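Side-chain contacts in transcriptional regulator, PadR family (Enterococcus faecalis, PDB 3HHH), which probably binds DNA as a dimer through a winged helix-turn-helix domain and so regulates transcription: residues E31-K34 / I35-Q39; L53-L56 / E57-W61; L88-F91 / W92-T96; L97-K100 / Q101-M105. All coordinates share one frame; numbering follows the deposited sequence.

Followed from the N terminus, the four contacts come in series: each joins adjoining turns of one continuous piece of chain, so none spans a long loop, and none nests in or crosses another. Contact 1 lies on helix 29-37 and contact 2 at the C-terminal end of helix 46-58. These two touch, I32 CD1 resting 4.0 Å from L53 CD2, and both pack on helix 13-24, joining the helices of the probable DNA-binding domain. After the two-stranded hairpin 62-69/74-80, contacts 3 and 4 occupy successive lengths of helix 82-106, their centres about 13 Å apart. Contact 3 still leans on helix 13-24, and both contacts also meet the second subunit.

Contact 1: residues E31-K34 / I35-Q39; sequences EITK and ILNDQ
K34 and D38 stand one helical turn apart and slant across each other to meet at their charged ends. K34 NZ makes a salt bridge of 3.0 Å to D38 OD2, approaching on the syn side of that oxygen, where the other carboxylate oxygen lies. The lysine chain starts with CG anti to its backbone N (chi1 -159°) and bends at its second and fourth torsions, which turns the ammonium group toward the aspartate. Long, flexible lysine and short, acidic aspartate suit this exposed flank.

I32 and L36 behave differently: they lie side by side and point the same way, I32 CG2 against L36 CD1 at 4.0 Å. Two branched apolar residues one turn apart thus form an apolar patch along one side of the helix. T33 and N37 also run alongside each other; T33 OG1 turns back to bond G29 O in the preceding turn, satisfying a buried hydroxyl. Backbone bonds such as L36 N to I32 O (3.1 Å) keep the turns in step.

The apolar patch faces inward: I32 rests on V49 of helix 46-58 and, with I35 and L36, on I21 of helix 13-24, while L36 also reaches F41.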
loop_
_atom_site.group_PDB
_atom_site.type_symbol
_atom_site.label_atom_id
_atom_site.label_comp_id
_atom_site.label_asym_id
_atom_site.label_seq_id
_atom_site.Cartn_x
_atom_site.Cartn_y
_atom_site.Cartn_z
ATOM N N GLU B 31 3.402 -3.667 -22.195
ATOM C CA GLU B 31 4.745 -3.978 -21.693
ATOM C C GLU B 31 4.804 -3.826 -20.181
ATOM O O GLU B 31 5.313 -4.702 -19.488
ATOM C CB GLU B 31 5.797 -3.060 -22.323
ATOM C CG GLU B 31 6.337 -3.524 -23.663
ATOM C CD GLU B 31 7.308 -2.524 -24.286
ATOM O OE1 GLU B 31 7.378 -1.372 -23.806
ATOM O OE2 GLU B 31 7.994 -2.887 -25.268
ATOM N N ILE B 32 4.273 -2.709 -19.685
ATOM C CA ILE B 32 4.298 -2.388 -18.258
ATOM C C ILE B 32 3.528 -3.428 -17.450
ATOM O O ILE B 32 4.025 -3.930 -16.438
ATOM C CB ILE B 32 3.687 -0.997 -17.973
ATOM C CG1 ILE B 32 4.494 0.104 -18.672
ATOM C CG2 ILE B 32 3.629 -0.739 -16.473
ATOM C CD1 ILE B 32 3.899 1.495 -18.518
ATOM N N THR B 33 2.318 -3.746 -17.905
ATOM C CA THR B 33 1.468 -4.735 -17.246
ATOM C C THR B 33 2.126 -6.115 -17.247
ATOM O O THR B 33 2.047 -6.839 -16.258
ATOM C CB THR B 33 0.075 -4.822 -17.921
ATOM O OG1 THR B 33 -0.475 -3.505 -18.058
ATOM C CG2 THR B 33 -0.879 -5.683 -17.102
ATOM N N LYS B 34 2.786 -6.459 -18.350
ATOM C CA LYS B 34 3.427 -7.767 -18.506
ATOM C C LYS B 34 4.627 -7.931 -17.564
ATOM O O LYS B 34 4.843 -9.011 -17.008
ATOM C CB LYS B 34 3.869 -7.977 -19.961
ATOM C CG LYS B 34 4.070 -9.439 -20.340
ATOM C CD LYS B 34 5.191 -9.621 -21.353
ATOM C CE LYS B 34 5.379 -11.086 -21.713
ATOM N NZ LYS B 34 5.697 -11.933 -20.526
ATOM N N ILE B 35 5.403 -6.859 -17.401
ATOM C CA ILE B 35 6.521 -6.833 -16.453
ATOM C C ILE B 35 6.025 -6.989 -15.017
ATOM O O ILE B 35 6.558 -7.802 -14.263
ATOM C CB ILE B 35 7.330 -5.523 -16.561
ATOM C CG1 ILE B 35 8.133 -5.501 -17.862
ATOM C CG2 ILE B 35 8.271 -5.370 -15.369
ATOM C CD1 ILE B 35 8.800 -4.175 -18.147
ATOM N N LEU B 36 5.012 -6.207 -14.645
ATOM C CA LEU B 36 4.387 -6.330 -13.323
ATOM C C LEU B 36 3.888 -7.754 -13.079
ATOM O O LEU B 36 4.126 -8.328 -12.013
ATOM C CB LEU B 36 3.229 -5.338 -13.172
ATOM C CG LEU B 36 3.632 -3.885 -12.911
ATOM C CD1 LEU B 36 2.525 -2.918 -13.309
ATOM C CD2 LEU B 36 4.021 -3.691 -11.448
ATOM N N ASN B 37 3.207 -8.319 -14.074
ATOM C CA ASN B 37 2.692 -9.688 -13.985
ATOM C C ASN B 37 3.794 -10.712 -13.719
ATOM O O ASN B 37 3.596 -11.642 -12.937
ATOM C CB ASN B 37 1.936 -10.078 -15.266
ATOM C CG ASN B 37 0.642 -9.303 -15.447
ATOM O OD1 ASN B 37 0.207 -8.572 -14.557
ATOM N ND2 ASN B 37 0.026 -9.452 -16.613
ATOM N N ASP B 38 4.951 -10.526 -14.357
ATOM C CA ASP B 38 6.069 -11.472 -14.241
ATOM C C ASP B 38 6.896 -11.317 -12.959
ATOM O O ASP B 38 7.836 -12.082 -12.751
ATOM C CB ASP B 38 7.019 -11.335 -15.447
ATOM C CG ASP B 38 6.360 -11.699 -16.775
ATOM O OD1 ASP B 38 5.365 -12.456 -16.782
ATOM O OD2 ASP B 38 6.849 -11.223 -17.823
ATOM N N GLN B 39 6.561 -10.342 -12.111
ATOM C CA GLN B 39 7.415 -9.983 -10.962
ATOM C C GLN B 39 7.069 -10.399 -9.506
ATOM O O GLN B 39 7.901 -10.167 -8.633
ATOM C CB GLN B 39 7.675 -8.468 -10.993
ATOM C CG GLN B 39 8.672 -8.046 -12.054
ATOM C CD GLN B 39 10.046 -8.624 -11.818
ATOM O OE1 GLN B 39 10.614 -8.484 -10.735
ATOM N NE2 GLN B 39 10.591 -9.288 -12.834
#

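Contact 2: residues L53-L56 / E57-W61; sequences LLRL and EKNQW
L56 and W61 form the packed side of this helix end, their side chains crossing at about a right angle with L56 CD2 4.0 Å from W61 CE3. The backbone brings them together: W61 N bonds to L56 O (3.2 Å) and Q60 N to E57 O (2.8 Å), the two bonds of a Schellman motif. Q60, at a positive phi of 63°, turns the chain out of the helix, which brings the indole back against L56 in the last turn. N59 adds a side-chain bond at the helix end. Its backbone N and its ND2 both bond to R55 O, reaching it from opposite faces of the carbonyl plane; ND2 lies 2.6 Å away, with R55 O in the plane of the amide. A short asparagine suits this place because its amide can return to its own helix, while its CB lies over the rim of one face of the W61 ring.

The outer side is looser. R55 runs out extended, CG anti to its backbone N (chi1 -173°), and its NH1 stops at the edge of the W61 ring, 3.7 Å from CZ3. The exposed K58 and Q60 suit a surface facing solvent.

L56 sits on V18 and L19 of helix 13-24 and on V62 of strand 62-69, L53 reaches Y78 of strand 74-80, and W61 lies against S83 and E87 of helix 82-106.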
loop_
_atom_site.group_PDB
_atom_site.type_symbol
_atom_site.label_atom_id
_atom_site.label_comp_id
_atom_site.label_asym_id
_atom_site.label_seq_id
_atom_site.Cartn_x
_atom_site.Cartn_y
_atom_site.Cartn_z
ATOM N N LEU B 53 -1.772 5.325 -15.647
ATOM C CA LEU B 53 -1.024 6.070 -16.665
ATOM C C LEU B 53 -1.700 7.394 -17.033
ATOM O O LEU B 53 -1.019 8.403 -17.239
ATOM C CB LEU B 53 -0.812 5.217 -17.919
ATOM C CG LEU B 53 0.233 4.105 -17.794
ATOM C CD1 LEU B 53 0.086 3.093 -18.929
ATOM C CD2 LEU B 53 1.646 4.692 -17.755
ATOM N N LEU B 54 -3.029 7.394 -17.118
ATOM C CA LEU B 54 -3.777 8.639 -17.315
ATOM C C LEU B 54 -3.426 9.654 -16.229
ATOM O O LEU B 54 -3.184 10.824 -16.523
ATOM C CB LEU B 54 -5.293 8.386 -17.326
ATOM C CG LEU B 54 -5.906 7.995 -18.676
ATOM C CD1 LEU B 54 -7.307 7.414 -18.491
ATOM C CD2 LEU B 54 -5.932 9.190 -19.623
ATOM N N ARG B 55 -3.383 9.196 -14.981
ATOM C CA ARG B 55 -3.118 10.085 -13.853
ATOM C C ARG B 55 -1.680 10.606 -13.857
ATOM O O ARG B 55 -1.443 11.784 -13.585
ATOM C CB ARG B 55 -3.426 9.387 -12.525
ATOM C CG ARG B 55 -3.332 10.324 -11.329
ATOM C CD ARG B 55 -3.828 9.691 -10.041
ATOM N NE ARG B 55 -3.609 10.593 -8.912
ATOM C CZ ARG B 55 -2.438 10.780 -8.302
ATOM N NH1 ARG B 55 -1.352 10.118 -8.692
ATOM N NH2 ARG B 55 -2.352 11.634 -7.286
ATOM N N LEU B 56 -0.730 9.725 -14.159
ATOM C CA LEU B 56 0.677 10.112 -14.259
ATOM C C LEU B 56 0.866 11.206 -15.305
ATOM O O LEU B 56 1.526 12.219 -15.049
ATOM C CB LEU B 56 1.550 8.904 -14.620
ATOM C CG LEU B 56 1.702 7.817 -13.555
ATOM C CD1 LEU B 56 2.483 6.651 -14.128
ATOM C CD2 LEU B 56 2.375 8.363 -12.299
ATOM N N GLU B 57 0.280 10.984 -16.480
ATOM C CA GLU B 57 0.317 11.952 -17.572
ATOM C C GLU B 57 -0.325 13.272 -17.157
ATOM O O GLU B 57 0.275 14.334 -17.320
ATOM C CB GLU B 57 -0.388 11.379 -18.806
ATOM C CG GLU B 57 -0.470 12.339 -19.991
ATOM C CD GLU B 57 -0.547 11.624 -21.335
ATOM O OE1 GLU B 57 -0.869 10.412 -21.358
ATOM O OE2 GLU B 57 -0.278 12.276 -22.369
ATOM N N LYS B 58 -1.531 13.197 -16.599
ATOM C CA LYS B 58 -2.271 14.387 -16.158
ATOM C C LYS B 58 -1.399 15.317 -15.307
ATOM O O LYS B 58 -1.419 16.530 -15.495
ATOM C CB LYS B 58 -3.531 13.974 -15.382
ATOM C CG LYS B 58 -4.444 15.129 -14.953
ATOM C CD LYS B 58 -5.506 14.665 -13.952
ATOM C CE LYS B 58 -5.881 15.765 -12.958
ATOM N NZ LYS B 58 -6.564 16.922 -13.600
ATOM N N ASN B 59 -0.623 14.740 -14.392
ATOM C CA ASN B 59 0.240 15.515 -13.497
ATOM C C ASN B 59 1.639 15.788 -14.072
ATOM O O ASN B 59 2.491 16.371 -13.396
ATOM C CB ASN B 59 0.357 14.801 -12.148
ATOM C CG ASN B 59 -0.976 14.683 -11.432
ATOM O OD1 ASN B 59 -1.291 15.482 -10.546
ATOM N ND2 ASN B 59 -1.773 13.690 -11.817
ATOM N N GLN B 60 1.863 15.356 -15.314
ATOM C CA GLN B 60 3.102 15.620 -16.062
ATOM C C GLN B 60 4.360 15.001 -15.437
ATOM O O GLN B 60 5.469 15.510 -15.608
ATOM C CB GLN B 60 3.272 17.129 -16.308
ATOM C CG GLN B 60 2.204 17.708 -17.236
ATOM C CD GLN B 60 2.075 19.218 -17.139
ATOM O OE1 GLN B 60 1.934 19.776 -16.049
ATOM N NE2 GLN B 60 2.105 19.885 -18.284
ATOM N N TRP B 61 4.178 13.888 -14.726
ATOM C CA TRP B 61 5.304 13.110 -14.209
ATOM C C TRP B 61 5.857 12.196 -15.306
ATOM O O TRP B 61 7.031 11.830 -15.281
ATOM C CB TRP B 61 4.883 12.299 -12.982
ATOM C CG TRP B 61 4.497 13.165 -11.823
ATOM C CD1 TRP B 61 5.202 14.221 -11.322
ATOM C CD2 TRP B 61 3.318 13.049 -11.015
ATOM N NE1 TRP B 61 4.535 14.773 -10.256
ATOM C CE2 TRP B 61 3.376 14.073 -10.045
ATOM C CE3 TRP B 61 2.220 12.182 -11.017
ATOM C CZ2 TRP B 61 2.375 14.255 -9.085
ATOM C CZ3 TRP B 61 1.223 12.364 -10.062
ATOM C CH2 TRP B 61 1.309 13.394 -9.112
#

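Contact 3: residues L88-F91 / W92-T96; sequences LADF and WQRWT
W92 N, R94 N and W95 N bond back to L88 O, D90 O and F91 O in regular helical fashion, which sets side chains four residues apart on neighbouring turns. One flank is aromatic. With CG anti to the backbone N (chi1 160°), the F91 ring swings outward from CB to the side where W92 and W95 stand, bringing CE2 over one face of the W92 indole, 3.7 Å from CZ3. The planes meet at 46°, and the centroids of the F91 ring and the six-membered ring of W92 are 4.7 Å apart, an oblique pairing. W95 CB lies over a face of the F91 ring, 4.1 Å from CE1. L88 runs beside W92, its CD1 3.7 Å from W92 CD1, and with W92 packs on A20 of helix 13-24. Large flat rings suit a flank that must meet both this helix and the second subunit, whose N103 accepts a hydrogen bond from W95 NE1.

On another flank D90 and R94 form a salt bridge: D90 OD2 stands over one face of the guanidinium, 2.9 Å from R94 NE, while D90 O lies in the guanidinium plane and takes a 3.3 Å bond from the same NE.

R94 NE thus has two acceptors on D90, though it meets the carbonyl from above, off its lone pairs; together they probably restrict guanidinium rotation, and the charges probably offset in part.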
loop_
_atom_site.group_PDB
_atom_site.type_symbol
_atom_site.label_atom_id
_atom_site.label_comp_id
_atom_site.label_asym_id
_atom_site.label_seq_id
_atom_site.Cartn_x
_atom_site.Cartn_y
_atom_site.Cartn_z
ATOM N N LEU B 88 9.539 9.532 -8.163
ATOM C CA LEU B 88 10.001 8.155 -7.971
ATOM C C LEU B 88 11.033 8.080 -6.837
ATOM O O LEU B 88 10.935 7.225 -5.956
ATOM C CB LEU B 88 10.579 7.598 -9.278
ATOM C CG LEU B 88 11.176 6.187 -9.262
ATOM C CD1 LEU B 88 10.181 5.169 -8.727
ATOM C CD2 LEU B 88 11.643 5.798 -10.660
ATOM N N ALA B 89 12.007 8.985 -6.854
ATOM C CA ALA B 89 12.989 9.077 -5.773
ATOM C C ALA B 89 12.286 9.232 -4.431
ATOM O O ALA B 89 12.704 8.654 -3.429
ATOM C CB ALA B 89 13.937 10.248 -6.009
ATOM N N ASP B 90 11.210 10.012 -4.426
ATOM C CA ASP B 90 10.431 10.252 -3.221
ATOM C C ASP B 90 9.669 8.996 -2.801
ATOM O O ASP B 90 9.507 8.738 -1.604
ATOM C CB ASP B 90 9.454 11.409 -3.446
ATOM C CG ASP B 90 8.918 11.976 -2.150
ATOM O OD1 ASP B 90 9.718 12.530 -1.364
ATOM O OD2 ASP B 90 7.698 11.872 -1.912
ATOM N N PHE B 91 9.200 8.222 -3.779
ATOM C CA PHE B 91 8.469 6.987 -3.493
ATOM C C PHE B 91 9.350 5.966 -2.782
ATOM O O PHE B 91 8.942 5.391 -1.772
ATOM C CB PHE B 91 7.873 6.373 -4.770
ATOM C CG PHE B 91 7.535 4.909 -4.636
ATOM C CD1 PHE B 91 6.560 4.488 -3.748
ATOM C CD2 PHE B 91 8.208 3.951 -5.394
ATOM C CE1 PHE B 91 6.254 3.136 -3.617
ATOM C CE2 PHE B 91 7.907 2.598 -5.269
ATOM C CZ PHE B 91 6.927 2.194 -4.383
ATOM N N TRP B 92 10.550 5.738 -3.307
ATOM C CA TRP B 92 11.447 4.739 -2.725
ATOM C C TRP B 92 11.850 5.090 -1.298
ATOM O O TRP B 92 11.952 4.209 -0.448
ATOM C CB TRP B 92 12.693 4.542 -3.592
ATOM C CG TRP B 92 12.419 3.830 -4.882
ATOM C CD1 TRP B 92 12.694 4.282 -6.140
ATOM C CD2 TRP B 92 11.817 2.538 -5.042
ATOM N NE1 TRP B 92 12.303 3.353 -7.074
ATOM C CE2 TRP B 92 11.762 2.272 -6.428
ATOM C CE3 TRP B 92 11.319 1.579 -4.149
ATOM C CZ2 TRP B 92 11.227 1.086 -6.943
ATOM C CZ3 TRP B 92 10.785 0.403 -4.662
ATOM C CH2 TRP B 92 10.746 0.167 -6.049
ATOM N N GLN B 93 12.065 6.375 -1.038
ATOM C CA GLN B 93 12.419 6.841 0.302
ATOM C C GLN B 93 11.261 6.624 1.281
ATOM O O GLN B 93 11.455 6.060 2.363
ATOM C CB GLN B 93 12.821 8.317 0.266
ATOM C CG GLN B 93 13.449 8.812 1.555
ATOM C CD GLN B 93 13.964 10.231 1.452
ATOM O OE1 GLN B 93 14.413 10.673 0.390
ATOM N NE2 GLN B 93 13.907 10.960 2.565
ATOM N N ARG B 94 10.064 7.070 0.892
ATOM C CA ARG B 94 8.845 6.826 1.674
ATOM C C ARG B 94 8.609 5.338 1.893
ATOM O O ARG B 94 8.252 4.915 2.996
ATOM C CB ARG B 94 7.616 7.431 0.987
ATOM C CG ARG B 94 7.394 8.907 1.283
ATOM C CD ARG B 94 6.175 9.430 0.548
ATOM N NE ARG B 94 6.393 9.502 -0.894
ATOM C CZ ARG B 94 5.498 9.944 -1.776
ATOM N NH1 ARG B 94 4.305 10.370 -1.379
ATOM N NH2 ARG B 94 5.802 9.970 -3.070
ATOM N N TRP B 95 8.801 4.555 0.836
ATOM C CA TRP B 95 8.631 3.111 0.915
ATOM C C TRP B 95 9.655 2.488 1.855
ATOM O O TRP B 95 9.304 1.665 2.696
ATOM C CB TRP B 95 8.733 2.462 -0.469
ATOM C CG TRP B 95 8.996 0.991 -0.398
ATOM C CD1 TRP B 95 10.193 0.370 -0.569
ATOM C CD2 TRP B 95 8.049 -0.037 -0.101
ATOM N NE1 TRP B 95 10.053 -0.985 -0.414
ATOM C CE2 TRP B 95 8.745 -1.263 -0.125
ATOM C CE3 TRP B 95 6.679 -0.042 0.176
ATOM C CZ2 TRP B 95 8.117 -2.485 0.120
ATOM C CZ3 TRP B 95 6.053 -1.260 0.417
ATOM C CH2 TRP B 95 6.774 -2.463 0.387
ATOM N N THR B 96 10.918 2.880 1.706
ATOM C CA THR B 96 11.995 2.327 2.528
ATOM C C THR B 96 11.737 2.562 4.017
ATOM O O THR B 96 12.051 1.709 4.852
ATOM C CB THR B 96 13.365 2.914 2.132
ATOM O OG1 THR B 96 13.605 2.657 0.742
ATOM C CG2 THR B 96 14.491 2.295 2.959
#

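Contact 4: residues L97-K100 / Q101-M105; sequences LLSK and QVNKM
Q101 lies back against L97, one turn earlier in the same helix, and the two side chains meet at a slant. Starting at its CB, Q101 is 3.5 Å from L98 O. The next atom, CG, is anti to the carbonyl carbon and beside the backbone N (chi1 -70°), a turn that aims the chain toward the preceding turn and leaves CG 3.5 Å from L97 O. The chain then runs on extended, and CD comes to 4.1 Å from L97 CG. At the tip the amide divides: OE1 approaches L98 CA at 3.5 Å, while NE2 lies against the leucine branch, 3.6 Å from L97 CG. Glutamine suits this half-exposed position, since its methylenes can lie over the carbonyls of the preceding turn and its amide can rest on a leucine; Q101 also packs on G40 of the second subunit.

L98 and V102 mark the buried side, lying side by side and pointing the same way, with L98 CD1 3.7 Å from V102 CG2. Their branched apolar ends suit a surface that another chain covers: L98 packs on L9 and V102 on W95 of the second subunit. K100 and K104 belong to the exposed side.

One apolar stripe on a long C-terminal helix, pressed against a partner subunit while charged residues occupy another flank, is consistent with the amphipathic C-terminal dimerisation helix known from PadR-family regulators.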
loop_
_atom_site.group_PDB
_atom_site.type_symbol
_atom_site.label_atom_id
_atom_site.label_comp_id
_atom_site.label_asym_id
_atom_site.label_seq_id
_atom_site.Cartn_x
_atom_site.Cartn_y
_atom_site.Cartn_z
ATOM N N LEU B 97 11.150 3.714 4.334
ATOM C CA LEU B 97 10.788 4.044 5.706
ATOM C C LEU B 97 9.607 3.184 6.161
ATOM O O LEU B 97 9.690 2.502 7.181
ATOM C CB LEU B 97 10.446 5.532 5.813
ATOM C CG LEU B 97 10.365 6.127 7.219
ATOM C CD1 LEU B 97 11.678 5.941 7.958
ATOM C CD2 LEU B 97 9.996 7.603 7.140
ATOM N N LEU B 98 8.522 3.213 5.390
ATOM C CA LEU B 98 7.324 2.413 5.672
ATOM C C LEU B 98 7.688 0.945 5.855
ATOM O O LEU B 98 7.353 0.333 6.868
ATOM C CB LEU B 98 6.312 2.557 4.528
ATOM C CG LEU B 98 5.005 1.758 4.601
ATOM C CD1 LEU B 98 4.163 2.191 5.781
ATOM C CD2 LEU B 98 4.224 1.913 3.313
ATOM N N SER B 99 8.390 0.398 4.867
ATOM C CA SER B 99 8.820 -0.999 4.881
ATOM C C SER B 99 9.538 -1.351 6.189
ATOM O O SER B 99 9.341 -2.430 6.742
ATOM C CB SER B 99 9.729 -1.276 3.674
ATOM O OG SER B 99 9.914 -2.661 3.459
ATOM N N LYS B 100 10.357 -0.424 6.679
ATOM C CA LYS B 100 11.113 -0.607 7.917
ATOM C C LYS B 100 10.188 -0.592 9.128
ATOM O O LYS B 100 10.267 -1.472 9.980
ATOM C CB LYS B 100 12.160 0.498 8.041
ATOM C CG LYS B 100 13.141 0.343 9.187
ATOM C CD LYS B 100 14.246 1.384 9.066
ATOM C CE LYS B 100 14.821 1.774 10.411
ATOM N NZ LYS B 100 15.690 2.974 10.275
ATOM N N GLN B 101 9.312 0.408 9.189
ATOM C CA GLN B 101 8.325 0.536 10.270
ATOM C C GLN B 101 7.409 -0.682 10.377
ATOM O O GLN B 101 7.143 -1.171 11.477
ATOM C CB GLN B 101 7.471 1.790 10.061
ATOM C CG GLN B 101 8.231 3.090 10.285
ATOM C CD GLN B 101 7.612 4.278 9.576
ATOM O OE1 GLN B 101 6.760 4.129 8.697
ATOM N NE2 GLN B 101 8.053 5.474 9.947
ATOM N N VAL B 102 6.935 -1.161 9.228
ATOM C CA VAL B 102 6.000 -2.284 9.176
ATOM C C VAL B 102 6.685 -3.613 9.509
ATOM O O VAL B 102 6.103 -4.455 10.198
ATOM C CB VAL B 102 5.310 -2.382 7.793
ATOM C CG1 VAL B 102 4.391 -3.597 7.728
ATOM C CG2 VAL B 102 4.532 -1.105 7.496
ATOM N N ASN B 103 7.913 -3.800 9.022
ATOM C CA ASN B 103 8.694 -5.002 9.348
ATOM C C ASN B 103 9.124 -5.048 10.816
ATOM O O ASN B 103 9.267 -6.130 11.385
ATOM C CB ASN B 103 9.917 -5.151 8.428
ATOM C CG ASN B 103 9.596 -5.903 7.140
ATOM O OD1 ASN B 103 9.907 -5.445 6.042
ATOM N ND2 ASN B 103 8.970 -7.066 7.272
ATOM N N LYS B 104 9.296 -3.877 11.432
ATOM C CA LYS B 104 9.642 -3.798 12.858
ATOM C C LYS B 104 8.448 -4.187 13.748
ATOM O O LYS B 104 8.569 -4.223 14.970
ATOM C CB LYS B 104 10.150 -2.389 13.219
ATOM C CG LYS B 104 11.328 -2.359 14.199
ATOM C CD LYS B 104 10.895 -2.180 15.652
ATOM C CE LYS B 104 11.960 -2.694 16.620
ATOM N NZ LYS B 104 11.526 -2.584 18.038
HETATM N N MSE B 105 7.302 -4.463 13.127
HETATM C CA MSE B 105 6.109 -4.932 13.828
HETATM C C MSE B 105 5.926 -6.438 13.669
HETATM O O MSE B 105 5.357 -7.096 14.542
HETATM C CB MSE B 105 4.876 -4.232 13.260
HETATM C CG MSE B 105 3.804 -3.930 14.282
HETATM SE SE MSE B 105 3.907 -2.076 14.844
HETATM C CE MSE B 105 5.832 -1.942 15.147
#